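PDB 4QBN: nuclease from Salmonella phage SETP3, which probably cleaves nucleic acids as a magnesium-dependent, virus-type replication-repair (VRR-NUC) nuclease that assembles from two subunits. Local coordinates for residues V22-Y27 with P34-I39. Sequence-based numbering, arbitrary orientation.
Sequences VRKLSY and PDLLVI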
loop_
_atom_site.group_PDB
_atom_site.type_symbol
_atom_site.label_atom_id
_atom_site.label_comp_id
_atom_site.label_asym_id
_atom_site.label_seq_id
_atom_site.Cartn_x
_atom_site.Cartn_y
_atom_site.Cartn_z
ATOM N N VAL A 22 6.777 -8.518 -0.324
ATOM C CA VAL A 22 7.368 -7.167 -0.349
ATOM C C VAL A 22 7.250 -6.585 -1.746
ATOM O O VAL A 22 7.565 -7.290 -2.708
ATOM C CB VAL A 22 8.837 -7.212 0.017
ATOM C CG1 VAL A 22 9.467 -5.769 -0.042
ATOM C CG2 VAL A 22 8.958 -7.795 1.439
ATOM N N ARG A 23 6.819 -5.318 -1.873
ATOM C CA ARG A 23 6.714 -4.691 -3.221
ATOM C C ARG A 23 7.377 -3.306 -3.164
ATOM O O ARG A 23 7.238 -2.629 -2.145
ATOM C CB ARG A 23 5.248 -4.473 -3.618
ATOM C CG ARG A 23 4.478 -5.832 -3.825
ATOM C CD ARG A 23 4.947 -6.376 -5.155
ATOM N NE ARG A 23 4.308 -7.671 -5.505
ATOM C CZ ARG A 23 4.870 -8.871 -5.288
ATOM N NH1 ARG A 23 6.043 -8.975 -4.667
ATOM N NH2 ARG A 23 4.232 -9.978 -5.698
ATOM N N LYS A 24 8.029 -2.921 -4.251
ATOM C CA LYS A 24 8.567 -1.547 -4.388
ATOM C C LYS A 24 7.458 -0.638 -4.916
ATOM O O LYS A 24 6.992 -0.769 -6.040
ATOM C CB LYS A 24 9.786 -1.530 -5.282
ATOM C CG LYS A 24 10.984 -2.310 -4.721
ATOM C CD LYS A 24 12.169 -2.280 -5.730
ATOM C CE LYS A 24 13.299 -3.247 -5.340
ATOM N NZ LYS A 24 14.533 -3.137 -6.236
ATOM N N LEU A 25 7.079 0.340 -4.106
ATOM C CA LEU A 25 5.886 1.138 -4.336
ATOM C C LEU A 25 6.188 2.402 -5.038
ATOM O O LEU A 25 7.266 2.984 -4.864
ATOM C CB LEU A 25 5.261 1.455 -2.965
ATOM C CG LEU A 25 3.784 1.434 -2.845
ATOM C CD1 LEU A 25 3.313 0.088 -3.339
ATOM C CD2 LEU A 25 3.500 1.670 -1.365
ATOM N N SER A 26 5.242 2.872 -5.845
ATOM C CA SER A 26 5.343 4.204 -6.455
ATOM C C SER A 26 3.889 4.690 -6.601
ATOM O O SER A 26 2.943 3.902 -6.417
ATOM C CB SER A 26 6.067 4.146 -7.802
ATOM O OG SER A 26 6.599 5.414 -8.138
ATOM N N TYR A 27 3.676 5.980 -6.824
ATOM C CA TYR A 27 2.324 6.450 -7.052
ATOM C C TYR A 27 2.222 6.827 -8.489
ATOM O O TYR A 27 3.201 7.314 -9.039
ATOM C CB TYR A 27 2.030 7.702 -6.256
ATOM C CG TYR A 27 1.959 7.544 -4.764
ATOM C CD1 TYR A 27 1.486 6.382 -4.168
ATOM C CD2 TYR A 27 2.355 8.593 -3.943
ATOM C CE1 TYR A 27 1.407 6.274 -2.761
ATOM C CE2 TYR A 27 2.279 8.488 -2.571
ATOM C CZ TYR A 27 1.808 7.346 -1.987
ATOM O OH TYR A 27 1.706 7.251 -0.601
ATOM N N PRO A 34 6.090 5.544 0.193
ATOM C CA PRO A 34 7.119 4.765 0.916
ATOM C C PRO A 34 7.847 3.772 -0.008
ATOM O O PRO A 34 7.253 3.212 -0.935
ATOM C CB PRO A 34 6.277 3.986 1.956
ATOM C CG PRO A 34 5.146 5.002 2.291
ATOM C CD PRO A 34 4.819 5.665 0.935
ATOM N N ASP A 35 9.142 3.552 0.228
ATOM C CA ASP A 35 9.913 2.671 -0.676
ATOM C C ASP A 35 9.340 1.266 -0.754
ATOM O O ASP A 35 9.327 0.654 -1.864
ATOM C CB ASP A 35 11.380 2.578 -0.231
ATOM C CG ASP A 35 12.089 3.891 -0.357
ATOM O OD1 ASP A 35 11.887 4.514 -1.434
ATOM O OD2 ASP A 35 12.824 4.294 0.593
ATOM N N LEU A 36 8.934 0.704 0.396
ATOM C CA LEU A 36 8.464 -0.687 0.408
ATOM C C LEU A 36 7.068 -0.824 0.966
ATOM O O LEU A 36 6.724 -0.179 1.978
ATOM C CB LEU A 36 9.392 -1.555 1.284
ATOM C CG LEU A 36 10.841 -1.662 0.850
ATOM C CD1 LEU A 36 11.615 -2.516 1.858
ATOM C CD2 LEU A 36 10.931 -2.385 -0.545
ATOM N N LEU A 37 6.237 -1.648 0.325
ATOM C CA LEU A 37 4.961 -2.103 0.948
ATOM C C LEU A 37 5.255 -3.523 1.412
ATOM O O LEU A 37 5.816 -4.312 0.629
ATOM C CB LEU A 37 3.873 -2.113 -0.143
ATOM C CG LEU A 37 2.589 -2.876 0.251
ATOM C CD1 LEU A 37 1.855 -2.191 1.428
ATOM C CD2 LEU A 37 1.714 -2.971 -1.010
ATOM N N VAL A 38 4.904 -3.830 2.658
ATOM C CA VAL A 38 5.227 -5.119 3.248
ATOM C C VAL A 38 3.900 -5.644 3.744
ATOM O O VAL A 38 3.244 -5.012 4.582
ATOM C CB VAL A 38 6.204 -4.989 4.440
ATOM C CG1 VAL A 38 6.573 -6.350 4.979
ATOM C CG2 VAL A 38 7.506 -4.281 3.957
ATOM N N ILE A 39 3.509 -6.804 3.240
ATOM C CA ILE A 39 2.231 -7.413 3.697
ATOM C C ILE A 39 2.619 -8.652 4.487
ATOM O O ILE A 39 3.136 -9.589 3.883
ATOM C CB ILE A 39 1.343 -7.882 2.513
ATOM C CG1 ILE A 39 1.173 -6.821 1.403
ATOM C CG2 ILE A 39 -0.042 -8.412 3.062
ATOM C CD1 ILE A 39 0.297 -5.758 1.738
HETATM O O HOH W 1 10.000 2.075 -4.175
#
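Two strands of a beta hairpin, 22-27 and 36-39, run antiparallel and are joined by main-chain hydrogen bonds. R23 and L37 form the hydrogen-bonded pair: L37 N reaches R23 O at 2.8 Å, nearly along the C=O axis, and R23 N returns a bond to L37 O at 2.9 Å. Toward the loop the ladder loosens; L25 N meets D35 O at 3.2 Å from above the carbonyl plane, and a water sits within hydrogen-bonding distance of both D35 O and L25 O. Here a classic beta bulge at D35 and L36, set against V48, interrupts the regular pairing with strand 44-50.

Apolar contacts line both faces. On one, CG1 of V22, anti to its backbone N, touches L36 CD2 at 3.7 Å, while the extended, exposed K24 runs alongside L36. On the other, L25 crosses L37 obliquely, its CD1 3.9 Å from L37 CB. Farther along, Y27 OH lies against P34 CD and is hydrogen-bonded to E65 of the same chain.

R23 folds NH1 back to V22 O, and its NE forms a salt bridge with E65 of the second subunit. Helix 3-17 packs on V22, K24 and V38; strand 44-50 flanks 36-39, and beyond L25-Y27 the sheet continues into the second subunit.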